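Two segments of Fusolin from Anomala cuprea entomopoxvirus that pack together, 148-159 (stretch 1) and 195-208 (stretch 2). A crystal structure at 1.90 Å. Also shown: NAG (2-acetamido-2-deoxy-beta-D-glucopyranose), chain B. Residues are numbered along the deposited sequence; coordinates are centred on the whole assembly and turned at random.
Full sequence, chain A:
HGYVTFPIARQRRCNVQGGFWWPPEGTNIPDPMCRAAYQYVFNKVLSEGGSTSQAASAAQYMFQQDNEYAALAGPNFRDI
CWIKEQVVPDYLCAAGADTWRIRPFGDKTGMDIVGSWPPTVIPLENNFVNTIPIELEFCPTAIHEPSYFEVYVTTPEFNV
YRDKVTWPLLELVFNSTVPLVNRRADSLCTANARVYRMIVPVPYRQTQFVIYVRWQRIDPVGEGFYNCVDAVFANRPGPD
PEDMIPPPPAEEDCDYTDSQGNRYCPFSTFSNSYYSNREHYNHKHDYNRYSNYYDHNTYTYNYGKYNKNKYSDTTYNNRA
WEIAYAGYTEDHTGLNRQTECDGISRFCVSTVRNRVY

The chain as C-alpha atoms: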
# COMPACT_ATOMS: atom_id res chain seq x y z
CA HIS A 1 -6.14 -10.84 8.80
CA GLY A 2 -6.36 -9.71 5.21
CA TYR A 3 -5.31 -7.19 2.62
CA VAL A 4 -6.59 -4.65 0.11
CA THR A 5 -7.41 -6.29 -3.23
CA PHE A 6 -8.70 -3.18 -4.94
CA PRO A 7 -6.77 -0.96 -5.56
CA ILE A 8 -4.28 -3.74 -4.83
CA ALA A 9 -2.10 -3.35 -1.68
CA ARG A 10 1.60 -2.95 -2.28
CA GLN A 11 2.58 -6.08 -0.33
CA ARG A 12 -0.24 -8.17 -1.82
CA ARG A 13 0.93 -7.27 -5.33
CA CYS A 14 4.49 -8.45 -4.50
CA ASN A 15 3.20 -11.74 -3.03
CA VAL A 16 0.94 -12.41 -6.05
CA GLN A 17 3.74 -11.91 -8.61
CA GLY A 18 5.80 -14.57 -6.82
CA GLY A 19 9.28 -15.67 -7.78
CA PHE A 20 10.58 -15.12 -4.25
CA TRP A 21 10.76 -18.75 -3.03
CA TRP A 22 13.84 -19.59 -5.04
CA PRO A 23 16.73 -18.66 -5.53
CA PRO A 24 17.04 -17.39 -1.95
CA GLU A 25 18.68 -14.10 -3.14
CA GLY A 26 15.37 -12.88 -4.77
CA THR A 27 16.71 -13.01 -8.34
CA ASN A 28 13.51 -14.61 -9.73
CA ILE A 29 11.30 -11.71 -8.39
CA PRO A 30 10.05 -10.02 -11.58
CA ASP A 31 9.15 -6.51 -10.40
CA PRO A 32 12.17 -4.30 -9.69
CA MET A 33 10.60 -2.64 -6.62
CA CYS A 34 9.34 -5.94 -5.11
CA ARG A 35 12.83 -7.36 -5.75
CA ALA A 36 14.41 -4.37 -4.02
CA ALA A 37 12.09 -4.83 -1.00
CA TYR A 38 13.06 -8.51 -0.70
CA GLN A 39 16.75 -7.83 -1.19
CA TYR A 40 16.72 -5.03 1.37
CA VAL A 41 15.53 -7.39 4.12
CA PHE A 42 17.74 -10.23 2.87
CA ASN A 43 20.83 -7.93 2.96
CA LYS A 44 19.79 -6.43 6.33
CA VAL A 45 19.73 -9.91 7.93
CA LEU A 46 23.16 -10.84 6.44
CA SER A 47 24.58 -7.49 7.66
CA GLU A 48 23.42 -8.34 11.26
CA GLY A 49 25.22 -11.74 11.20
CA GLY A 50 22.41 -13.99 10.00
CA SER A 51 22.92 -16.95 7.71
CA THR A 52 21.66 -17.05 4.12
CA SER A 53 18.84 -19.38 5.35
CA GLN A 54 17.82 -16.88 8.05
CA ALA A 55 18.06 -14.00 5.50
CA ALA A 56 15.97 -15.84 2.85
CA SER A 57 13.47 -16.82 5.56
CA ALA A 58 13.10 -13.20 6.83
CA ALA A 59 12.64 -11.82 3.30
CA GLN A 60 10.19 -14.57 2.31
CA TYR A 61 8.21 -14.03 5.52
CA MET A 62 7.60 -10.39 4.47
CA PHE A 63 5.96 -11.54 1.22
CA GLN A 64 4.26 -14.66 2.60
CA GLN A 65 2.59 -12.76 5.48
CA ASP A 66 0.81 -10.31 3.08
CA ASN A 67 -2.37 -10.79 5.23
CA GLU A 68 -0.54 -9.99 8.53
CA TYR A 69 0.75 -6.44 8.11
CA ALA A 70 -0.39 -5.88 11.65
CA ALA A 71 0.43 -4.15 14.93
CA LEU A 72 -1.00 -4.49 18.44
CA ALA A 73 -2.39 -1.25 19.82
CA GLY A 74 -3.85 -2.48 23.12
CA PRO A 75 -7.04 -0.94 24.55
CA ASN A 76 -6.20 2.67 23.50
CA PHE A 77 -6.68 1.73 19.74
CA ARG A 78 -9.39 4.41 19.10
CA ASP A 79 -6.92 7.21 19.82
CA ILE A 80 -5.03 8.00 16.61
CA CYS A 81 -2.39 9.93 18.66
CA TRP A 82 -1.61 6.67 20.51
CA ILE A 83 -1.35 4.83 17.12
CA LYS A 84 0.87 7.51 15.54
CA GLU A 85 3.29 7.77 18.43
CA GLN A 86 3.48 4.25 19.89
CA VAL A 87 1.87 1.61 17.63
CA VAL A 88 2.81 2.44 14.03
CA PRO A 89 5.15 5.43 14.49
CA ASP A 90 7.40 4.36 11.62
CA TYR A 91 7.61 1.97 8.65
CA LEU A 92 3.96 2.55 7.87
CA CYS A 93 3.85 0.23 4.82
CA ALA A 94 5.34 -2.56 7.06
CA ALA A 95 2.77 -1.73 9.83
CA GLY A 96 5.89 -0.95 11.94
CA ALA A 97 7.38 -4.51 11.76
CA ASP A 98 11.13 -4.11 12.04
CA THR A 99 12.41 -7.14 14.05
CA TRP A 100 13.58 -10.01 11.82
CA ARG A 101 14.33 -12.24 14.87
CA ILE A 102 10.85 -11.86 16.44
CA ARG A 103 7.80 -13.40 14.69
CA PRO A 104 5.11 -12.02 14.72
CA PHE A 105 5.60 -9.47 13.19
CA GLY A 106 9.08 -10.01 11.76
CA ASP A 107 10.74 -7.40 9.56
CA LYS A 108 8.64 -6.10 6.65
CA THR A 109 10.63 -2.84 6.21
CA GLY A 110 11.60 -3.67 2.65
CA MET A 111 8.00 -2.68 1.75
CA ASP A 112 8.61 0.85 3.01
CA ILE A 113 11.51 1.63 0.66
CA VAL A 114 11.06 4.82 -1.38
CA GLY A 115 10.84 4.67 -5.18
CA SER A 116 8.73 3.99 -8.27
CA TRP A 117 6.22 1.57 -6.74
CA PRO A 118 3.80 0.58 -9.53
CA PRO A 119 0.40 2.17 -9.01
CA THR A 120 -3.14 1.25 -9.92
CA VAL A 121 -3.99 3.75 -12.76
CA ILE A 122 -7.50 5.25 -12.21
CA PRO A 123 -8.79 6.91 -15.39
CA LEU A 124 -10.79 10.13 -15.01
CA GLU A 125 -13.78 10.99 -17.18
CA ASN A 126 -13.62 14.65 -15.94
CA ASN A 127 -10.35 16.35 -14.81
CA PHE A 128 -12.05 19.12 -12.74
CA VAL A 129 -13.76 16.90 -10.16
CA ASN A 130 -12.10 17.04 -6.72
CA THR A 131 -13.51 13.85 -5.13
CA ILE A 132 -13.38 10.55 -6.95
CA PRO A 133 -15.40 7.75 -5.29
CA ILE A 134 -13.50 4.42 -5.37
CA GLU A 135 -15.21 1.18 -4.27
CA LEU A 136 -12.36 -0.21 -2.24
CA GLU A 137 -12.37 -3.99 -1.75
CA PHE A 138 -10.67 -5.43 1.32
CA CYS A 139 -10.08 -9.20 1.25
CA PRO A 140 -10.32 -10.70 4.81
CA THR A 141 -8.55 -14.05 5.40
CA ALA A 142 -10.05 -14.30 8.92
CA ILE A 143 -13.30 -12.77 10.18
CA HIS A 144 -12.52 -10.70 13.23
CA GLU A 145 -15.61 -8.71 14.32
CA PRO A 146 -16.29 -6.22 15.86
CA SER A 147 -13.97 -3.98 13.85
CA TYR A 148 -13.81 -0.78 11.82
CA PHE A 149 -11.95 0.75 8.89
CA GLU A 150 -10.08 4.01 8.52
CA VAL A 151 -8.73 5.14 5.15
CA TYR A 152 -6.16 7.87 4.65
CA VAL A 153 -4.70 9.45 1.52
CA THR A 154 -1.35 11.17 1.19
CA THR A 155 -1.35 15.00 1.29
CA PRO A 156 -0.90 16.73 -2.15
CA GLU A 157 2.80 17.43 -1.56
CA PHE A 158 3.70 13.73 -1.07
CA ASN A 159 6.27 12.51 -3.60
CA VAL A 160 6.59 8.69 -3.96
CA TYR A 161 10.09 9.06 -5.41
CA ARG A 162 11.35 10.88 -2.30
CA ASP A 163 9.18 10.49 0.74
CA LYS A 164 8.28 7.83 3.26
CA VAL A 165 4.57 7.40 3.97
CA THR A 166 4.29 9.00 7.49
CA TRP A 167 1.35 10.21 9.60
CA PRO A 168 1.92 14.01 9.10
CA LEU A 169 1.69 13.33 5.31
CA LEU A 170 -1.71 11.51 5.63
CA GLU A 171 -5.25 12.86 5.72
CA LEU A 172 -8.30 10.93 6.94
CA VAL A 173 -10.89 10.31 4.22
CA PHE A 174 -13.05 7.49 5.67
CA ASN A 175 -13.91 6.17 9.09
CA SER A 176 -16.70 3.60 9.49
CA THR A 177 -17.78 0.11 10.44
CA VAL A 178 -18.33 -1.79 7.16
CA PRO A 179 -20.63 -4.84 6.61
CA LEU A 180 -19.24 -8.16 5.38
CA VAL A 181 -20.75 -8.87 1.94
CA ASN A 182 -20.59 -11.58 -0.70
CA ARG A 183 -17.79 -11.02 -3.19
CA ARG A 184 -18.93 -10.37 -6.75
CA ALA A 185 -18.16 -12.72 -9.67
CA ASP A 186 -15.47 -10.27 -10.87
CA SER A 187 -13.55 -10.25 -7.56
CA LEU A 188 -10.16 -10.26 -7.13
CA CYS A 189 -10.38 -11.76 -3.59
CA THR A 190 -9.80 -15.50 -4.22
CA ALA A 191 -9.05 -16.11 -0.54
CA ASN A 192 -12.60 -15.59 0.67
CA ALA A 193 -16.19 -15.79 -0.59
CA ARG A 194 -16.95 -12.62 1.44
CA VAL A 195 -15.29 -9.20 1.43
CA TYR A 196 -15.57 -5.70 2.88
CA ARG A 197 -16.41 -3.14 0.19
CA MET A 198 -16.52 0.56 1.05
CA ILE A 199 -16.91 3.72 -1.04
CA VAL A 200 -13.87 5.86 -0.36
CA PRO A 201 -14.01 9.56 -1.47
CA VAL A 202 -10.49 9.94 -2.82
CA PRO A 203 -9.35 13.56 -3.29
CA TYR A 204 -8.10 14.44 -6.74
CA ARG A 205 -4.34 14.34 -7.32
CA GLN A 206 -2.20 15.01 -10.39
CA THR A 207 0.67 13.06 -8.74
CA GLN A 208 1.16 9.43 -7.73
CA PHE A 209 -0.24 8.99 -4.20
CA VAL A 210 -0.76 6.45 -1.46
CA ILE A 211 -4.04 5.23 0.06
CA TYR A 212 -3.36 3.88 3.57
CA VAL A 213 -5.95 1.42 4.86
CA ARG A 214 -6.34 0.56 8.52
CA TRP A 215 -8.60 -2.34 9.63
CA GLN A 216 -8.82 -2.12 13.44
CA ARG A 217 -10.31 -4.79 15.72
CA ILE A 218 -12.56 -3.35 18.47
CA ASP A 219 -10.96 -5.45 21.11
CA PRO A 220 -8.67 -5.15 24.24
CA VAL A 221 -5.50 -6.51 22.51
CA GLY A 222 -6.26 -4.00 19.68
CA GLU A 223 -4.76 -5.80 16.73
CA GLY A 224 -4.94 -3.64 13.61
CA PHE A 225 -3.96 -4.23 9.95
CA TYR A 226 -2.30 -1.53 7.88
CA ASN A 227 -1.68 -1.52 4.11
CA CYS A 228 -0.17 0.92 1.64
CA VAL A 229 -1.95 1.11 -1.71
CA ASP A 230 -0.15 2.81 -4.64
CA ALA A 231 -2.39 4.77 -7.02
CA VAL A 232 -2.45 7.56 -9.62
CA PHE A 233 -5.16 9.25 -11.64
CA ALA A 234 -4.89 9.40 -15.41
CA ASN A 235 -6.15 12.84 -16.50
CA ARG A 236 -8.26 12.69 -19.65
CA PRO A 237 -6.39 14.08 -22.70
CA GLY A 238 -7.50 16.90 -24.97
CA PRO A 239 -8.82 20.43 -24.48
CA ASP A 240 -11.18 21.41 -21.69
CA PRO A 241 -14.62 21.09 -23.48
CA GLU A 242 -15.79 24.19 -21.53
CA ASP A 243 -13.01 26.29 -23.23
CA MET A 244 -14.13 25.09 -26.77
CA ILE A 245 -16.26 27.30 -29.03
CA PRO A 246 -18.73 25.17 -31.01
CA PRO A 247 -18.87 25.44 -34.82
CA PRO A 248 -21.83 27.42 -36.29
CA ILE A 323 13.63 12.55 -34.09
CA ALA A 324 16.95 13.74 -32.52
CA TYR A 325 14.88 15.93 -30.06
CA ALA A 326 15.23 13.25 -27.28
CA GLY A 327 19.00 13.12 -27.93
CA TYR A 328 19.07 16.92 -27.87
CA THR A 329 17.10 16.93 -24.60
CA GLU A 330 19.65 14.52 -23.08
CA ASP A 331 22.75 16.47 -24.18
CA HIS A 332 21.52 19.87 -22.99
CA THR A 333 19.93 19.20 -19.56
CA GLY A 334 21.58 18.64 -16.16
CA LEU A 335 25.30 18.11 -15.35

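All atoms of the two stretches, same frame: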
# COMPACT_ATOMS: atom_id res chain seq x y z
N TYR A 148 -13.50 -1.94 12.63
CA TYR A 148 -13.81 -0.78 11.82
C TYR A 148 -12.66 -0.44 10.90
O TYR A 148 -11.56 -0.97 11.07
CB TYR A 148 -14.25 0.43 12.66
CG TYR A 148 -13.14 1.02 13.51
CD1 TYR A 148 -12.66 0.35 14.62
CD2 TYR A 148 -12.59 2.26 13.21
CE1 TYR A 148 -11.72 0.91 15.46
CE2 TYR A 148 -11.56 2.80 13.99
CZ TYR A 148 -11.15 2.13 15.13
OH TYR A 148 -10.13 2.56 15.93
N PHE A 149 -12.93 0.34 9.90
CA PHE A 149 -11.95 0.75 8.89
C PHE A 149 -11.74 2.23 8.91
O PHE A 149 -12.71 2.99 8.92
CB PHE A 149 -12.42 0.40 7.48
CG PHE A 149 -12.31 -1.07 7.13
CD1 PHE A 149 -13.35 -1.94 7.42
CD2 PHE A 149 -11.15 -1.58 6.57
CE1 PHE A 149 -13.25 -3.29 7.10
CE2 PHE A 149 -11.05 -2.94 6.25
CZ PHE A 149 -12.11 -3.78 6.48
N GLU A 150 -10.48 2.64 8.78
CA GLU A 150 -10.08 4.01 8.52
C GLU A 150 -9.26 4.01 7.23
O GLU A 150 -8.45 3.10 7.02
CB GLU A 150 -9.20 4.55 9.66
CG GLU A 150 -10.02 4.82 10.91
CD GLU A 150 -9.22 5.31 12.10
OE1 GLU A 150 -7.97 5.31 12.03
OE2 GLU A 150 -9.84 5.63 13.14
N VAL A 151 -9.50 4.99 6.37
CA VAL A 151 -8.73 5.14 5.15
C VAL A 151 -8.16 6.53 5.08
O VAL A 151 -8.85 7.51 5.33
CB VAL A 151 -9.53 4.82 3.88
CG1 VAL A 151 -8.60 4.81 2.67
CG2 VAL A 151 -10.25 3.47 4.01
N TYR A 152 -6.87 6.60 4.77
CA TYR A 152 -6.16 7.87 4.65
C TYR A 152 -5.60 7.98 3.27
O TYR A 152 -5.36 6.97 2.63
CB TYR A 152 -4.99 7.93 5.63
CG TYR A 152 -5.40 7.78 7.08
CD1 TYR A 152 -5.62 6.53 7.63
CD2 TYR A 152 -5.50 8.90 7.91
CE1 TYR A 152 -6.06 6.39 8.95
CE2 TYR A 152 -5.91 8.77 9.24
CZ TYR A 152 -6.21 7.51 9.75
OH TYR A 152 -6.65 7.41 11.04
N VAL A 153 -5.36 9.20 2.82
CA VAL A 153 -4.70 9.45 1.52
C VAL A 153 -3.53 10.43 1.79
O VAL A 153 -3.62 11.32 2.66
CB VAL A 153 -5.70 9.98 0.46
CG1 VAL A 153 -5.00 10.33 -0.84
CG2 VAL A 153 -6.80 8.95 0.20
N THR A 154 -2.46 10.27 1.04
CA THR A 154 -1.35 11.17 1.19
C THR A 154 -1.77 12.61 0.81
O THR A 154 -2.61 12.83 -0.06
CB THR A 154 -0.13 10.73 0.40
OG1 THR A 154 -0.52 10.35 -0.94
CG2 THR A 154 0.63 9.56 1.08
N THR A 155 -1.17 13.55 1.50
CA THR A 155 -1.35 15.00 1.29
C THR A 155 -0.83 15.37 -0.12
O THR A 155 0.01 14.64 -0.66
CB THR A 155 -0.63 15.76 2.42
OG1 THR A 155 -0.95 17.14 2.38
CG2 THR A 155 0.85 15.58 2.38
N PRO A 156 -1.30 16.47 -0.74
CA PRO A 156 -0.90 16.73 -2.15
C PRO A 156 0.58 16.86 -2.42
O PRO A 156 1.02 16.57 -3.53
CB PRO A 156 -1.62 18.06 -2.48
CG PRO A 156 -2.74 18.12 -1.54
CD PRO A 156 -2.33 17.44 -0.29
N GLU A 157 1.36 17.26 -1.41
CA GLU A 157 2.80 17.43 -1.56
C GLU A 157 3.59 16.13 -1.56
O GLU A 157 4.80 16.15 -1.85
CB GLU A 157 3.34 18.31 -0.44
CG GLU A 157 2.69 19.69 -0.43
CD GLU A 157 1.32 19.78 0.23
OE1 GLU A 157 0.93 18.84 0.96
OE2 GLU A 157 0.61 20.77 -0.06
N PHE A 158 2.98 15.01 -1.15
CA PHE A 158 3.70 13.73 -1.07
C PHE A 158 4.32 13.38 -2.44
O PHE A 158 3.68 13.54 -3.49
CB PHE A 158 2.76 12.63 -0.60
CG PHE A 158 3.33 11.25 -0.66
CD1 PHE A 158 4.18 10.78 0.34
CD2 PHE A 158 3.07 10.41 -1.75
CE1 PHE A 158 4.69 9.48 0.29
CE2 PHE A 158 3.57 9.11 -1.78
CZ PHE A 158 4.43 8.68 -0.81
N ASN A 159 5.55 12.92 -2.41
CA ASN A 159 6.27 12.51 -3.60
C ASN A 159 6.77 11.11 -3.38
O ASN A 159 7.64 10.91 -2.53
CB ASN A 159 7.42 13.50 -3.85
CG ASN A 159 8.19 13.24 -5.13
OD1 ASN A 159 8.36 12.12 -5.57
ND2 ASN A 159 8.69 14.29 -5.75
N VAL A 195 -16.22 -10.33 1.40
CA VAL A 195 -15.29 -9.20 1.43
C VAL A 195 -15.89 -8.04 2.16
O VAL A 195 -17.09 -8.03 2.44
CB VAL A 195 -14.94 -8.78 -0.03
CG1 VAL A 195 -14.14 -9.84 -0.77
CG2 VAL A 195 -16.17 -8.36 -0.80
N TYR A 196 -15.10 -6.99 2.37
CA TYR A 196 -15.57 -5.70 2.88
C TYR A 196 -15.37 -4.70 1.75
O TYR A 196 -14.23 -4.49 1.32
CB TYR A 196 -14.79 -5.23 4.09
CG TYR A 196 -14.94 -6.10 5.32
CD1 TYR A 196 -16.06 -5.99 6.13
CD2 TYR A 196 -13.98 -7.04 5.65
CE1 TYR A 196 -16.21 -6.80 7.26
CE2 TYR A 196 -14.12 -7.85 6.77
CZ TYR A 196 -15.22 -7.70 7.59
OH TYR A 196 -15.34 -8.48 8.70
N ARG A 197 -16.47 -4.16 1.22
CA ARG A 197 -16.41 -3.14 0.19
C ARG A 197 -16.86 -1.83 0.80
O ARG A 197 -17.81 -1.80 1.57
CB ARG A 197 -17.26 -3.47 -1.05
CG ARG A 197 -16.74 -4.68 -1.83
CD ARG A 197 -17.41 -4.83 -3.21
NE ARG A 197 -18.85 -4.99 -3.06
CZ ARG A 197 -19.52 -6.14 -2.99
NH1 ARG A 197 -18.89 -7.30 -3.15
NH2 ARG A 197 -20.82 -6.14 -2.77
N MET A 198 -16.16 -0.75 0.49
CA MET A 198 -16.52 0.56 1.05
C MET A 198 -16.23 1.63 -0.00
O MET A 198 -15.26 1.52 -0.75
CB MET A 198 -15.77 0.83 2.38
CG MET A 198 -14.26 0.89 2.25
SD MET A 198 -13.29 0.29 3.62
CE MET A 198 -13.38 -1.54 3.29
N ILE A 199 -17.09 2.63 -0.09
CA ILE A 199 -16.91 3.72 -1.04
C ILE A 199 -16.04 4.75 -0.37
O ILE A 199 -16.47 5.37 0.60
CB ILE A 199 -18.24 4.36 -1.54
CG1 ILE A 199 -19.22 3.29 -2.13
CG2 ILE A 199 -17.94 5.47 -2.57
CD1 ILE A 199 -18.67 2.51 -3.20
N VAL A 200 -14.83 4.93 -0.90
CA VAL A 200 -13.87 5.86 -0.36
C VAL A 200 -13.83 7.12 -1.24
O VAL A 200 -13.50 7.01 -2.41
CB VAL A 200 -12.47 5.21 -0.25
CG1 VAL A 200 -11.43 6.20 0.29
CG2 VAL A 200 -12.52 3.99 0.65
N PRO A 201 -14.10 8.31 -0.67
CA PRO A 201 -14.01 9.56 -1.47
C PRO A 201 -12.55 9.99 -1.56
O PRO A 201 -12.00 10.58 -0.63
CB PRO A 201 -14.85 10.56 -0.67
CG PRO A 201 -14.83 10.07 0.72
CD PRO A 201 -14.51 8.58 0.72
N VAL A 202 -11.91 9.65 -2.67
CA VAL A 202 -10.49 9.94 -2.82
C VAL A 202 -10.33 11.34 -3.40
O VAL A 202 -10.90 11.60 -4.46
CB VAL A 202 -9.80 8.88 -3.71
CG1 VAL A 202 -8.31 9.19 -3.87
CG2 VAL A 202 -9.98 7.49 -3.10
N PRO A 203 -9.56 12.23 -2.74
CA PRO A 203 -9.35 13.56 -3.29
C PRO A 203 -8.52 13.49 -4.57
O PRO A 203 -7.62 12.65 -4.72
CB PRO A 203 -8.61 14.30 -2.15
CG PRO A 203 -7.88 13.26 -1.44
CD PRO A 203 -8.82 12.07 -1.48
N TYR A 204 -8.84 14.35 -5.50
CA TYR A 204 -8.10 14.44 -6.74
C TYR A 204 -6.62 14.72 -6.47
O TYR A 204 -6.28 15.50 -5.59
CB TYR A 204 -8.68 15.54 -7.63
CG TYR A 204 -7.85 15.83 -8.86
CD1 TYR A 204 -6.77 16.71 -8.80
CD2 TYR A 204 -8.17 15.28 -10.09
CE1 TYR A 204 -5.98 16.96 -9.93
CE2 TYR A 204 -7.40 15.54 -11.22
CZ TYR A 204 -6.36 16.44 -11.15
OH TYR A 204 -5.59 16.64 -12.27
N ARG A 205 -5.78 14.15 -7.32
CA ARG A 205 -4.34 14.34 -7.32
C ARG A 205 -3.87 14.33 -8.75
O ARG A 205 -4.40 13.58 -9.55
CB ARG A 205 -3.67 13.16 -6.60
CG ARG A 205 -3.97 13.06 -5.09
CD ARG A 205 -3.20 14.09 -4.34
NE ARG A 205 -3.48 14.07 -2.91
CZ ARG A 205 -4.42 14.77 -2.29
NH1 ARG A 205 -5.25 15.55 -2.98
NH2 ARG A 205 -4.54 14.71 -0.97
N GLN A 206 -2.82 15.10 -9.08
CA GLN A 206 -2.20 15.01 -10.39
C GLN A 206 -0.82 14.36 -10.23
O GLN A 206 0.03 14.46 -11.12
CB GLN A 206 -2.10 16.37 -11.10
CG GLN A 206 -1.38 17.44 -10.31
CD GLN A 206 -0.80 18.53 -11.20
OE1 GLN A 206 -0.50 18.34 -12.39
NE2 GLN A 206 -0.55 19.65 -10.62
N THR A 207 -0.56 13.75 -9.05
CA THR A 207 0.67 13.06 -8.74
C THR A 207 0.34 11.65 -8.27
O THR A 207 -0.78 11.38 -7.86
CB THR A 207 1.40 13.83 -7.63
OG1 THR A 207 0.47 14.06 -6.56
CG2 THR A 207 1.93 15.19 -8.11
N GLN A 208 1.33 10.78 -8.26
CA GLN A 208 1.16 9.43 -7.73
C GLN A 208 1.02 9.58 -6.21
O GLN A 208 1.72 10.39 -5.58
CB GLN A 208 2.34 8.54 -8.09
CG GLN A 208 2.12 7.14 -7.60
CD GLN A 208 3.12 6.15 -8.14
OE1 GLN A 208 3.59 6.26 -9.27
NE2 GLN A 208 3.48 5.19 -7.32
C1 NAG B . -13.08 7.20 13.88
C2 NAG B . -12.16 8.12 14.68
C3 NAG B . -12.18 7.65 16.14
C4 NAG B . -13.60 7.61 16.67
C5 NAG B . -14.47 6.76 15.74
C6 NAG B . -15.94 6.74 16.13
C7 NAG B . -10.10 9.12 13.83
C8 NAG B . -8.76 8.86 13.22
N2 NAG B . -10.82 8.05 14.14
O3 NAG B . -11.35 8.50 16.93
O4 NAG B . -13.62 7.03 17.97
O5 NAG B . -14.40 7.31 14.42
O6 NAG B . -16.48 8.06 16.19
O7 NAG B . -10.52 10.26 14.03
O HOH W 1 -0.74 12.67 -2.43
O HOH W 2 1.23 12.70 -4.37

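How do the two backbones lie against each other? Strands 148-154 and 195-203 run nearly parallel, 12° between their directions, with axes 8.1 Å apart at closest approach. That spacing is too wide for backbone pairing, so side chains fill the gap. Alternation in stretch 1 turns Phe149, Val151 and Val153 toward stretch 2, while Glu150 and Tyr152 point away; there Tyr152 OH donates to Glu150 OE1 (2.7 Å), and Glu150 OE2 accepts a 2.8 Å hydrogen bond from N2 of the NAG.

What packs against Phe149? Met198 lays its methyl over one face of the ring, with CE 3.8 Å from the Phe149 ring centroid and almost on the normal, a CH-pi contact. The Tyr196 ring meets it obliquely, planes at 57°, Phe149 CE1 coming 3.7 Å from Tyr196 CG over a face of the tyrosine.

How do the valines continue this apolar seam? Val151 CG1 meets Val200 CG1 at 4.0 Å. Two residues on, Val153 CG2 lies 4.1 Å from Pro203 CD and 4.3 Å from Val202 CG1. These apolar groups meet at van der Waals distances.

Where does polar bonding take over? At the strand's end, Arg205 reaches the carbonyl of Thr154: NH2 donates to Thr154 O at 2.8 Å and NE to the same oxygen at 3.2 Å, a forked grip near the guanidinium plane. Pro156 CD covers one face of that group, 3.6 Å from Arg205 NH2. Water 1 accepts from Arg205 NE (3.1 Å) and donates to Thr155 O (2.8 Å).

What closes the contact beyond the turn? A type I turn from Thr155 to Phe158, with Phe158 N bonded to Thr155 O (3.0 Å), brings the chain round. Water 2 then bridges the stretches, its oxygen 2.7 Å from each of Phe158 O, Thr207 OG1 and Gln208 O.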